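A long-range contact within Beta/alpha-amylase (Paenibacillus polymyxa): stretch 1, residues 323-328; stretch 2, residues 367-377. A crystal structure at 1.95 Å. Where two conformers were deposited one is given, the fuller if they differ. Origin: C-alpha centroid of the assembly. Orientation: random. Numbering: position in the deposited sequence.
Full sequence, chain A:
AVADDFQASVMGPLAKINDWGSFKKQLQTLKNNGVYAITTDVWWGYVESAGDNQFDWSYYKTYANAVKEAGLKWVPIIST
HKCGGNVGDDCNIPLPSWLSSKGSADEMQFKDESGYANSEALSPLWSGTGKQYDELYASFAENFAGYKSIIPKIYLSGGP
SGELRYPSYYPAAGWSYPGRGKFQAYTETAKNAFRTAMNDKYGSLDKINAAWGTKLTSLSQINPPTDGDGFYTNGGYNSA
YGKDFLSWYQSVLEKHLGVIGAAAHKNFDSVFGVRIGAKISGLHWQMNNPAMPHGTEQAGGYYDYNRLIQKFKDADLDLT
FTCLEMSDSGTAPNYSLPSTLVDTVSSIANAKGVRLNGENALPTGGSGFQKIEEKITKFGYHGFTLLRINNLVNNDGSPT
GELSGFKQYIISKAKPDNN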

# COMPACT_ATOMS: atom_id res chain seq x y z
N CYS A 323 6.05 9.57 0.59
CA CYS A 323 7.35 10.24 0.81
C CYS A 323 7.50 11.59 0.12
O CYS A 323 8.62 12.13 0.04
CB CYS A 323 8.55 9.37 0.41
SG CYS A 323 8.49 7.76 1.08
N LEU A 324 6.38 12.17 -0.33
CA LEU A 324 6.41 13.46 -1.00
C LEU A 324 7.03 14.60 -0.17
O LEU A 324 7.50 15.61 -0.74
CB LEU A 324 5.00 13.86 -1.46
CG LEU A 324 4.68 13.45 -2.90
CD1 LEU A 324 4.57 11.93 -3.05
CD2 LEU A 324 3.36 14.11 -3.32
N GLU A 325 7.05 14.44 1.15
CA GLU A 325 7.57 15.48 2.04
C GLU A 325 9.07 15.41 2.29
O GLU A 325 9.65 16.34 2.89
CB GLU A 325 6.81 15.48 3.38
CG GLU A 325 7.37 14.54 4.47
CD GLU A 325 7.05 13.04 4.26
OE1 GLU A 325 6.58 12.63 3.17
OE2 GLU A 325 7.29 12.26 5.21
N MET A 326 9.70 14.31 1.86
CA MET A 326 11.10 14.02 2.23
C MET A 326 12.12 14.50 1.20
O MET A 326 11.83 14.58 0.01
CB MET A 326 11.30 12.53 2.41
CG MET A 326 10.74 11.97 3.68
SD MET A 326 11.17 10.24 3.81
CE MET A 326 10.13 9.85 5.23
N SER A 327 13.32 14.81 1.68
CA SER A 327 14.42 15.24 0.81
C SER A 327 15.42 14.11 0.60
O SER A 327 15.50 13.18 1.40
CB SER A 327 15.15 16.45 1.41
OG SER A 327 14.27 17.55 1.56
N ASP A 328 16.18 14.20 -0.49
CA ASP A 328 17.26 13.26 -0.76
C ASP A 328 18.40 13.43 0.22
O ASP A 328 18.76 14.55 0.60
CB ASP A 328 17.80 13.48 -2.17
CG ASP A 328 16.99 12.75 -3.22
OD1 ASP A 328 16.16 11.90 -2.85
OD2 ASP A 328 17.19 13.03 -4.42
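Stretch 2 367-377: SGFQKIEEKIT

Stretch 2 is helical and packs against a stretch 1 that has no regular helix or strand. From its start the helix runs from Glu-325 toward Leu-324, against the sequence order of stretch 1. Stretch 1 begins with a type I beta turn from Cys-323 to Met-326, closed by the bond from Met-326 N to Cys-323 O at 3.0 Å. No hydrogen bond crosses between the stretches; the contact is one of packing.

Ser-367 makes no contact with stretch 1. Gly-368 and Glu-325 have the nearest CA atoms across the stretches, 4.6 Å apart. Gly-368 has no side chain, and its carbonyl O lies 3.9 Å from Glu-325 CB. That O is already the acceptor for Ile-372 N within the helix, at 3.0 Å. Phe-369 points away. Gln-370 is out of reach.

Lys-371 points toward stretch 1 and touches four of its residues in a row. Its C is 3.5 Å from Leu-324 O, and its CB is 3.6 Å from Glu-325 O. Further out, its CE is 3.7 Å from Met-326 O and 4.0 Å from Ser-327 OG. Its charge is met within the helix, by a salt bridge from Lys-371 NZ to Glu-374 OE2 at 2.8 Å.

Ile-372 sits against the turn. Its CG1 is 3.8 Å from Glu-325 CB and 4.1 Å from Leu-324 CB. Glu-373 points away.

Glu-374 does not touch stretch 1, but its carboxylate also holds Lys-375, with OE1 2.9 Å from Lys-375 NZ in a second salt bridge. Lys-375 starts toward stretch 1, and its CB lies 3.8 Å from Leu-324 CG. Its end then leads away, so the contact is made by the aliphatic part of the chain.

Ile-376 adds the last contact, CG2 to Leu-324 CD2 at 3.9 Å. Leu-324 thus meets successive turns of the helix, from Lys-371 to Ile-376. Thr-377 is out of reach.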

# COMPACT_ATOMS: atom_id res chain seq x y z
N SER A 367 9.01 23.01 6.16
CA SER A 367 9.66 22.69 4.88
C SER A 367 9.02 21.49 4.17
O SER A 367 9.06 21.40 2.93
CB SER A 367 11.15 22.38 5.10
OG SER A 367 11.81 23.53 5.63
N GLY A 368 8.45 20.57 4.95
CA GLY A 368 7.73 19.42 4.40
C GLY A 368 6.65 19.81 3.41
O GLY A 368 6.51 19.18 2.35
N PHE A 369 5.91 20.87 3.72
CA PHE A 369 4.85 21.35 2.84
C PHE A 369 5.40 21.89 1.52
O PHE A 369 4.77 21.73 0.47
CB PHE A 369 3.95 22.39 3.56
CG PHE A 369 3.16 21.81 4.72
CD1 PHE A 369 2.60 20.54 4.64
CD2 PHE A 369 2.96 22.55 5.89
CE1 PHE A 369 1.87 20.00 5.71
CE2 PHE A 369 2.22 22.01 6.95
CZ PHE A 369 1.69 20.74 6.87
N GLN A 370 6.57 22.53 1.57
CA GLN A 370 7.21 23.08 0.36
C GLN A 370 7.71 21.95 -0.52
O GLN A 370 7.63 22.02 -1.75
CB GLN A 370 8.37 24.01 0.73
CG GLN A 370 8.10 24.93 1.92
CD GLN A 370 9.33 25.69 2.43
OE1 GLN A 370 10.39 25.69 1.80
NE2 GLN A 370 9.19 26.34 3.58
N LYS A 371 8.24 20.89 0.09
CA LYS A 371 8.61 19.70 -0.68
C LYS A 371 7.41 19.05 -1.34
O LYS A 371 7.47 18.69 -2.51
CB LYS A 371 9.40 18.69 0.15
CG LYS A 371 10.88 18.61 -0.27
CD LYS A 371 11.01 17.88 -1.62
CE LYS A 371 12.46 17.65 -2.00
NZ LYS A 371 13.16 18.90 -2.44
N ILE A 372 6.30 18.92 -0.60
CA ILE A 372 5.08 18.35 -1.16
C ILE A 372 4.61 19.22 -2.32
O ILE A 372 4.25 18.71 -3.37
CB ILE A 372 3.94 18.19 -0.11
CG1 ILE A 372 4.34 17.14 0.95
CG2 ILE A 372 2.64 17.74 -0.79
CD1 ILE A 372 3.61 17.31 2.28
N GLU A 373 4.62 20.53 -2.10
CA GLU A 373 4.22 21.48 -3.14
C GLU A 373 5.02 21.29 -4.42
O GLU A 373 4.45 21.29 -5.51
CB GLU A 373 4.38 22.93 -2.67
CG GLU A 373 3.80 23.93 -3.68
CD GLU A 373 4.24 25.36 -3.41
OE1 GLU A 373 5.43 25.56 -3.07
OE2 GLU A 373 3.41 26.27 -3.56
N GLU A 374 6.33 21.14 -4.29
CA GLU A 374 7.21 20.89 -5.45
C GLU A 374 6.77 19.65 -6.23
O GLU A 374 6.63 19.68 -7.46
CB GLU A 374 8.68 20.81 -5.01
CG GLU A 374 9.65 20.23 -6.05
CD GLU A 374 10.83 19.46 -5.43
OE1 GLU A 374 11.39 18.55 -6.08
OE2 GLU A 374 11.21 19.79 -4.29
N LYS A 375 6.51 18.55 -5.51
CA LYS A 375 6.15 17.30 -6.15
C LYS A 375 4.81 17.37 -6.86
O LYS A 375 4.71 17.01 -8.05
CB LYS A 375 6.19 16.12 -5.15
CG LYS A 375 7.60 15.89 -4.51
CD LYS A 375 8.71 15.88 -5.57
CE LYS A 375 10.07 15.44 -4.97
NZ LYS A 375 11.23 15.69 -5.91
N ILE A 376 3.78 17.84 -6.16
CA ILE A 376 2.43 17.86 -6.76
C ILE A 376 2.35 18.76 -8.00
O ILE A 376 1.59 18.46 -8.92
CB ILE A 376 1.29 18.16 -5.71
CG1 ILE A 376 1.46 19.54 -5.06
CG2 ILE A 376 1.25 17.05 -4.64
CD1 ILE A 376 0.36 19.89 -4.03
N THR A 377 3.13 19.84 -8.03
CA THR A 377 3.12 20.78 -9.15
C THR A 377 4.03 20.33 -10.31
O THR A 377 3.70 20.59 -11.47
CB THR A 377 3.51 22.23 -8.75
OG1 THR A 377 4.80 22.22 -8.13
CG2 THR A 377 2.48 22.84 -7.78